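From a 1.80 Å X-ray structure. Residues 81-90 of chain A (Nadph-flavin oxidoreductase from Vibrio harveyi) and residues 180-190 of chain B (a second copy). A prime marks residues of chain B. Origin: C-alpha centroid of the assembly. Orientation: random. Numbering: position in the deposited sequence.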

# COMPACT_ATOMS: atom_id res chain seq x y z
N ILE A 81 1.93 9.23 6.96
CA ILE A 81 0.47 9.36 7.11
C ILE A 81 0.31 10.84 7.50
O ILE A 81 1.10 11.35 8.31
CB ILE A 81 -0.12 8.50 8.28
CG1 ILE A 81 0.08 7.01 8.01
CG2 ILE A 81 -1.61 8.82 8.48
CD1 ILE A 81 -0.29 6.10 9.16
N ASP A 82 -0.66 11.53 6.92
CA ASP A 82 -0.86 12.93 7.22
C ASP A 82 -2.33 13.35 7.32
O ASP A 82 -3.02 13.48 6.31
CB ASP A 82 -0.15 13.79 6.16
CG ASP A 82 -0.07 15.28 6.52
OD1 ASP A 82 -0.73 15.74 7.47
OD2 ASP A 82 0.66 16.00 5.82
N TYR A 83 -2.79 13.56 8.55
CA TYR A 83 -4.14 14.07 8.79
C TYR A 83 -4.03 15.48 9.38
O TYR A 83 -5.02 16.06 9.83
CB TYR A 83 -4.96 13.15 9.70
CG TYR A 83 -5.42 11.89 9.01
CD1 TYR A 83 -6.60 11.89 8.23
CD2 TYR A 83 -4.67 10.70 9.10
CE1 TYR A 83 -7.02 10.72 7.56
CE2 TYR A 83 -5.07 9.52 8.42
CZ TYR A 83 -6.24 9.54 7.66
OH TYR A 83 -6.60 8.41 6.95
N GLN A 84 -2.82 16.04 9.37
CA GLN A 84 -2.61 17.40 9.85
C GLN A 84 -3.14 18.41 8.83
O GLN A 84 -3.60 19.48 9.22
CB GLN A 84 -1.14 17.67 10.20
CG GLN A 84 -0.86 19.08 10.83
CD GLN A 84 -1.75 19.42 12.02
OE1 GLN A 84 -2.27 20.53 12.10
NE2 GLN A 84 -1.95 18.46 12.92
N ARG A 85 -3.11 18.07 7.54
CA ARG A 85 -3.66 18.95 6.50
C ARG A 85 -5.14 19.18 6.77
O ARG A 85 -5.61 20.32 6.83
CB ARG A 85 -3.51 18.34 5.11
CG ARG A 85 -2.25 18.74 4.39
CD ARG A 85 -2.33 18.43 2.90
NE ARG A 85 -2.44 17.00 2.62
CZ ARG A 85 -1.41 16.19 2.37
NH1 ARG A 85 -0.16 16.64 2.36
NH2 ARG A 85 -1.65 14.92 2.08
N HIS A 86 -5.83 18.08 7.09
CA HIS A 86 -7.26 18.09 7.37
C HIS A 86 -7.60 18.81 8.66
O HIS A 86 -8.57 19.59 8.70
CB HIS A 86 -7.77 16.65 7.43
CG HIS A 86 -7.35 15.82 6.26
ND1 HIS A 86 -6.11 15.21 6.20
CD2 HIS A 86 -7.97 15.53 5.09
CE1 HIS A 86 -5.99 14.58 5.05
NE2 HIS A 86 -7.11 14.75 4.36
N ALA A 87 -6.77 18.60 9.69
CA ALA A 87 -6.92 19.23 11.00
C ALA A 87 -6.67 20.74 10.96
O ALA A 87 -7.23 21.49 11.77
CB ALA A 87 -6.00 18.57 12.00
N THR A 88 -5.85 21.19 10.01
CA THR A 88 -5.55 22.62 9.82
C THR A 88 -6.74 23.30 9.13
O THR A 88 -7.07 24.44 9.47
CB THR A 88 -4.22 22.82 9.03
OG1 THR A 88 -3.14 22.27 9.78
CG2 THR A 88 -3.91 24.31 8.80
N ILE A 89 -7.38 22.59 8.19
CA ILE A 89 -8.56 23.09 7.46
C ILE A 89 -9.77 23.18 8.43
O ILE A 89 -10.47 24.19 8.47
CB ILE A 89 -8.89 22.16 6.26
CG1 ILE A 89 -7.73 22.16 5.25
CG2 ILE A 89 -10.21 22.57 5.58
CD1 ILE A 89 -7.80 21.03 4.20
N ASN A 90 -9.97 22.13 9.23
CA ASN A 90 -11.07 22.03 10.20
C ASN A 90 -10.51 21.34 11.46
O ASN A 90 -10.17 20.16 11.42
CB ASN A 90 -12.20 21.20 9.58
CG ASN A 90 -13.44 21.08 10.48
OD1 ASN A 90 -13.43 21.42 11.66
ND2 ASN A 90 -14.53 20.60 9.89
N GLN B 180 12.12 18.97 6.00
CA GLN B 180 11.34 19.09 7.22
C GLN B 180 9.91 19.37 6.78
O GLN B 180 9.69 19.92 5.70
CB GLN B 180 11.85 20.28 8.08
N TYR B 181 8.95 19.00 7.63
CA TYR B 181 7.54 19.23 7.36
C TYR B 181 7.28 20.74 7.34
O TYR B 181 7.70 21.46 8.25
CB TYR B 181 6.69 18.58 8.44
CG TYR B 181 5.22 18.51 8.12
CD1 TYR B 181 4.35 19.56 8.47
CD2 TYR B 181 4.69 17.37 7.49
CE1 TYR B 181 2.97 19.48 8.21
CE2 TYR B 181 3.31 17.27 7.22
CZ TYR B 181 2.46 18.33 7.58
OH TYR B 181 1.12 18.23 7.31
N GLN B 182 6.61 21.20 6.28
CA GLN B 182 6.27 22.60 6.08
C GLN B 182 4.79 22.83 6.37
O GLN B 182 3.96 21.98 6.05
CB GLN B 182 6.61 23.03 4.65
N GLU B 183 4.48 23.96 6.99
CA GLU B 183 3.09 24.29 7.34
C GLU B 183 2.23 24.58 6.09
O GLU B 183 2.74 24.98 5.05
CB GLU B 183 3.03 25.47 8.34
N LEU B 184 0.95 24.28 6.20
CA LEU B 184 -0.00 24.46 5.12
C LEU B 184 -0.43 25.90 4.90
O LEU B 184 -0.72 26.62 5.86
CB LEU B 184 -1.24 23.60 5.41
CG LEU B 184 -2.37 23.46 4.38
CD1 LEU B 184 -1.86 22.72 3.14
CD2 LEU B 184 -3.53 22.71 5.03
N ASN B 185 -0.43 26.31 3.63
CA ASN B 185 -0.88 27.63 3.21
C ASN B 185 -2.31 27.34 2.73
O ASN B 185 -2.51 26.66 1.72
CB ASN B 185 -0.01 28.17 2.05
CG ASN B 185 -0.39 29.60 1.62
OD1 ASN B 185 -1.41 30.16 2.04
ND2 ASN B 185 0.45 30.20 0.77
N LEU B 186 -3.30 27.86 3.46
CA LEU B 186 -4.71 27.64 3.13
C LEU B 186 -5.15 28.14 1.77
O LEU B 186 -6.16 27.67 1.24
CB LEU B 186 -5.62 28.13 4.26
CG LEU B 186 -5.64 27.21 5.50
CD1 LEU B 186 -6.48 27.87 6.60
CD2 LEU B 186 -6.21 25.82 5.15
N ASP B 187 -4.35 29.02 1.16
CA ASP B 187 -4.62 29.53 -0.19
C ASP B 187 -4.52 28.41 -1.23
O ASP B 187 -5.27 28.40 -2.18
CB ASP B 187 -3.62 30.63 -0.57
CG ASP B 187 -3.95 31.98 0.06
OD1 ASP B 187 -5.00 32.14 0.71
OD2 ASP B 187 -3.12 32.90 -0.12
N ASP B 188 -3.59 27.47 -1.00
CA ASP B 188 -3.38 26.32 -1.90
C ASP B 188 -4.57 25.36 -1.88
O ASP B 188 -4.91 24.79 -2.91
CB ASP B 188 -2.07 25.58 -1.58
CG ASP B 188 -0.83 26.42 -1.88
OD1 ASP B 188 -0.82 27.18 -2.88
OD2 ASP B 188 0.16 26.30 -1.13
N ILE B 189 -5.22 25.24 -0.72
CA ILE B 189 -6.40 24.40 -0.52
C ILE B 189 -7.59 25.07 -1.24
O ILE B 189 -8.39 24.39 -1.87
CB ILE B 189 -6.71 24.16 1.01
CG1 ILE B 189 -5.57 23.37 1.68
CG2 ILE B 189 -8.06 23.49 1.24
CD1 ILE B 189 -5.26 22.01 1.09
N GLN B 190 -7.67 26.40 -1.18
CA GLN B 190 -8.74 27.13 -1.85
C GLN B 190 -8.58 27.02 -3.37
O GLN B 190 -9.56 26.83 -4.07
CB GLN B 190 -8.75 28.60 -1.43
CG GLN B 190 -9.99 29.34 -1.91
CD GLN B 190 -9.95 30.82 -1.62
OE1 GLN B 190 -9.28 31.27 -0.67
NE2 GLN B 190 -10.68 31.58 -2.41
O HOH W 1 -0.00 22.90 8.86

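The only direct hydrogen bond across this contact ends on a carboxylate that is already busy at home. Tyr181′ OH donates to Asp82 OD2 at 2.7 Å, a short bond, as expected when a phenol meets a charged acceptor. The other oxygen of the same group, Asp82 OD1, turns to its own chain and receives Gln84 N at 2.8 Å and, weakly, Arg85 N at 3.3 Å, amides in the first turn of a helix that have no helical carbonyl before them to bind. The guanidinium adds charge but no hydrogen bond: Arg85 NH1 lies 3.6 Å from Asp82 OD2, which sits well out of the guanidinium plane. Aspartate suits this buried place because its two oxygens can serve the helix start and the partner chain at once. Tyrosine suits the partner position because its long ring carries a single donor across a gap of 10.5 Å between Tyr181′ CA and Asp82 CA; the hydroxyl also rests 3.7 Å from Gln84 CB.

Farther along, the contact becomes apolar. Leu184′ points toward the helix, and its CD2 lies 3.6 Å from Arg85 O, 4.1 Å from Thr88 CB and 4.2 Å from Ile89 CG1, so one methyl meets three residues within about one turn of the helix. Ile89 leaves its backbone sideways, but its end comes nearer the partner: Ile89 CG1 is 4.0 Å from Leu186′ CD2, and Ile89 CD1 is 3.9 Å from Ile189′ CG2. Leucine, branched at CG, and isoleucine, branched at CB, fill such space without needing polar partners.

Thr88 combines both characters. Its OG1 donates to Gln84 O at 2.9 Å, satisfying the hydroxyl within its own helix, and accepts a weak bond at 3.3 Å from a water that in turn accepts from Leu184′ N at 3.1 Å. The water thus gives a loop amide of the partner chain an acceptor.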